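Local coordinates for protein aldo-keto Reductase, OXIDOREDUCTASE (Salmonella typhimurium, PDB 5T79) that binds NADPH and probably acts as an aldo-keto reductase, reducing aldehydes such as 3-hydroxybutanal to the corresponding alcohols, at residues S45-Q50 with S299-I304. Residues are numbered along the deposited sequence; the frame is centred on the assembly and turned at random.
With NDP (NADPH dihydro-nicotinamide-adenine-dinucleotide phosphate), chain E.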
# COMPACT_ATOMS: atom_id res chain seq x y z
N SER A 45 -0.14 8.12 16.30
CA SER A 45 0.24 6.90 15.56
C SER A 45 -0.48 5.67 16.15
O SER A 45 -1.04 4.84 15.43
CB SER A 45 1.75 6.69 15.65
OG SER A 45 2.42 7.77 15.02
N ARG A 46 -0.48 5.59 17.49
CA ARG A 46 -1.08 4.47 18.22
C ARG A 46 -2.60 4.44 17.96
O ARG A 46 -3.14 3.38 17.67
CB ARG A 46 -0.78 4.62 19.73
CG ARG A 46 -1.18 3.41 20.55
CD ARG A 46 -1.06 3.65 22.04
NE ARG A 46 0.28 4.11 22.43
CZ ARG A 46 1.32 3.32 22.68
NH1 ARG A 46 1.20 2.00 22.58
NH2 ARG A 46 2.48 3.84 23.05
N ALA A 47 -3.26 5.61 18.06
CA ALA A 47 -4.70 5.75 17.83
C ALA A 47 -5.07 5.32 16.39
O ALA A 47 -6.09 4.67 16.20
CB ALA A 47 -5.14 7.20 18.07
N LEU A 48 -4.23 5.67 15.40
CA LEU A 48 -4.46 5.28 13.98
C LEU A 48 -4.39 3.76 13.81
O LEU A 48 -5.30 3.15 13.23
CB LEU A 48 -3.40 5.94 13.05
CG LEU A 48 -3.52 7.46 12.90
CD1 LEU A 48 -2.27 8.06 12.23
CD2 LEU A 48 -4.79 7.85 12.16
N LEU A 49 -3.34 3.13 14.32
CA LEU A 49 -3.22 1.67 14.23
C LEU A 49 -4.39 0.96 14.95
O LEU A 49 -4.93 0.01 14.42
CB LEU A 49 -1.88 1.18 14.79
CG LEU A 49 -0.63 1.62 14.01
CD1 LEU A 49 0.63 1.15 14.71
CD2 LEU A 49 -0.68 1.12 12.57
N GLN A 50 -4.76 1.42 16.15
CA GLN A 50 -5.85 0.78 16.90
C GLN A 50 -7.19 0.97 16.17
O GLN A 50 -7.98 0.02 16.11
CB GLN A 50 -5.92 1.33 18.33
CG GLN A 50 -4.74 0.86 19.20
CD GLN A 50 -4.84 1.37 20.62
OE1 GLN A 50 -5.87 1.87 21.03
NE2 GLN A 50 -3.81 1.19 21.42
N SER A 299 -3.68 10.83 8.82
CA SER A 299 -3.10 11.60 9.90
C SER A 299 -4.05 11.59 11.10
O SER A 299 -3.64 11.92 12.22
CB SER A 299 -2.79 13.03 9.46
OG SER A 299 -4.00 13.72 9.18
N LYS A 300 -5.34 11.24 10.87
CA LYS A 300 -6.34 11.21 11.93
C LYS A 300 -7.31 10.03 11.75
O LYS A 300 -7.58 9.60 10.62
CB LYS A 300 -7.09 12.54 12.06
CG LYS A 300 -7.69 13.10 10.81
CD LYS A 300 -8.17 14.53 11.09
CE LYS A 300 -9.01 15.10 9.98
NZ LYS A 300 -9.79 16.29 10.43
N PRO A 301 -7.80 9.46 12.88
CA PRO A 301 -8.70 8.29 12.80
C PRO A 301 -9.95 8.49 11.94
O PRO A 301 -10.41 7.51 11.34
CB PRO A 301 -9.08 8.05 14.26
CG PRO A 301 -7.87 8.54 15.04
CD PRO A 301 -7.53 9.81 14.30
N SER A 302 -10.48 9.72 11.85
CA SER A 302 -11.67 10.02 11.05
C SER A 302 -11.44 9.71 9.56
O SER A 302 -12.37 9.31 8.89
CB SER A 302 -12.11 11.48 11.23
OG SER A 302 -11.13 12.37 10.75
N GLN A 303 -10.19 9.84 9.07
CA GLN A 303 -9.85 9.53 7.67
C GLN A 303 -9.91 8.03 7.40
O GLN A 303 -10.28 7.61 6.31
CB GLN A 303 -8.46 10.09 7.32
CG GLN A 303 -8.46 11.64 7.34
CD GLN A 303 -7.09 12.25 7.30
OE1 GLN A 303 -6.10 11.63 7.67
NE2 GLN A 303 -7.02 13.52 6.93
N ILE A 304 -9.59 7.21 8.42
CA ILE A 304 -9.68 5.76 8.31
C ILE A 304 -11.17 5.38 8.28
O ILE A 304 -11.58 4.56 7.46
CB ILE A 304 -8.92 5.05 9.47
CG1 ILE A 304 -7.40 5.42 9.46
CG2 ILE A 304 -9.12 3.51 9.37
CD1 ILE A 304 -6.60 4.89 10.73
PA NDP E . -3.33 8.77 0.11
O1A NDP E . -4.44 7.90 0.63
O2A NDP E . -3.11 9.09 -1.30
O5B NDP E . -3.32 10.20 0.85
C5B NDP E . -3.10 10.14 2.27
C4B NDP E . -3.09 11.51 2.88
O4B NDP E . -4.21 12.27 2.38
C3B NDP E . -3.20 11.50 4.40
O3B NDP E . -1.91 11.53 5.00
C2B NDP E . -4.03 12.74 4.70
O2B NDP E . -3.20 13.92 4.82
C1B NDP E . -4.91 12.88 3.45
N9A NDP E . -6.23 12.25 3.56
C8A NDP E . -6.53 10.92 3.55
N7A NDP E . -7.81 10.66 3.66
C5A NDP E . -8.39 11.91 3.75
C6A NDP E . -9.72 12.33 3.96
N6A NDP E . -10.77 11.49 3.96
N1A NDP E . -9.95 13.65 4.10
C2A NDP E . -8.92 14.50 3.99
N3A NDP E . -7.63 14.23 3.78
C4A NDP E . -7.43 12.91 3.69
O3 NDP E . -2.11 7.89 0.62
PN NDP E . -0.56 8.18 0.37
O1N NDP E . -0.21 8.78 1.68
O2N NDP E . -0.29 8.95 -0.92
O5D NDP E . 0.24 6.79 0.10
C5D NDP E . -0.48 5.57 0.42
C4D NDP E . 0.46 4.53 0.99
O4D NDP E . 1.18 3.91 -0.08
C3D NDP E . 1.53 5.03 1.95
O3D NDP E . 1.00 5.20 3.25
C2D NDP E . 2.64 3.98 1.80
O2D NDP E . 2.58 2.84 2.66
C1D NDP E . 2.49 3.57 0.33
N1N NDP E . 3.41 4.29 -0.57
C2N NDP E . 4.30 3.50 -1.32
C3N NDP E . 5.18 4.03 -2.18
C7N NDP E . 5.89 3.12 -3.14
O7N NDP E . 6.74 3.66 -3.87
N7N NDP E . 5.65 1.80 -3.18
C4N NDP E . 5.41 5.52 -2.19
C5N NDP E . 4.27 6.26 -1.59
C6N NDP E . 3.37 5.69 -0.82
P2B NDP E . -3.25 15.09 5.95
O1X NDP E . -2.04 15.23 6.80
O2X NDP E . -3.52 16.31 5.08
O3X NDP E . -4.52 14.80 6.73
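Leu48 carries the apolar part of this contact, reaching with its CD2 methyl to the backbone that leads into helix 301-308. CD2 of Leu48 lies 3.4 Å from C of Lys300, and so rests on the Lys300-Pro301 peptide rather than on the lysine side chain. The same methyl touches CD of Pro301, while Ala47 CB meets the ring's CG more loosely at 4.3 Å. Ile304 closes the patch: its CD1 packs 3.8 Å from CD2 of Leu48 and comes within 3.3 Å of the Leu48 carbonyl O. Ile304 chi2 of 173° sets CD1 anti to CA, stretching the CG1 branch out to the Leu48 carbonyl and methyl.

Polar contacts face the cofactor instead. Ser299 OG donates to O3X of the NADPH 2'-phosphate at 2.7 Å, and Gln303 NE2 reaches the same oxygen at 2.8 Å with an N-H...O angle of 172°, so two donors grip one phosphate oxygen. The other end of that amide is held too: Ser299 N donates to Gln303 OE1 (2.8 Å), nearly in line with the C=O, which would fix the amide's rotation and direct NE2 to the phosphate. Gln303 CG also lies 3.6 Å from C5A of the adenine.

A phosphate site of this kind is consistent with NADP dependence, and Arg232 also bonds the cofactor. In the TIM barrel, the turn after strand 293-296 and the start of helix 301-308 thus lie between NADPH and helix 42-54. Asn44 of that helix bonds the Ser299 carbonyl, and Leu49 packs against helix 72-85.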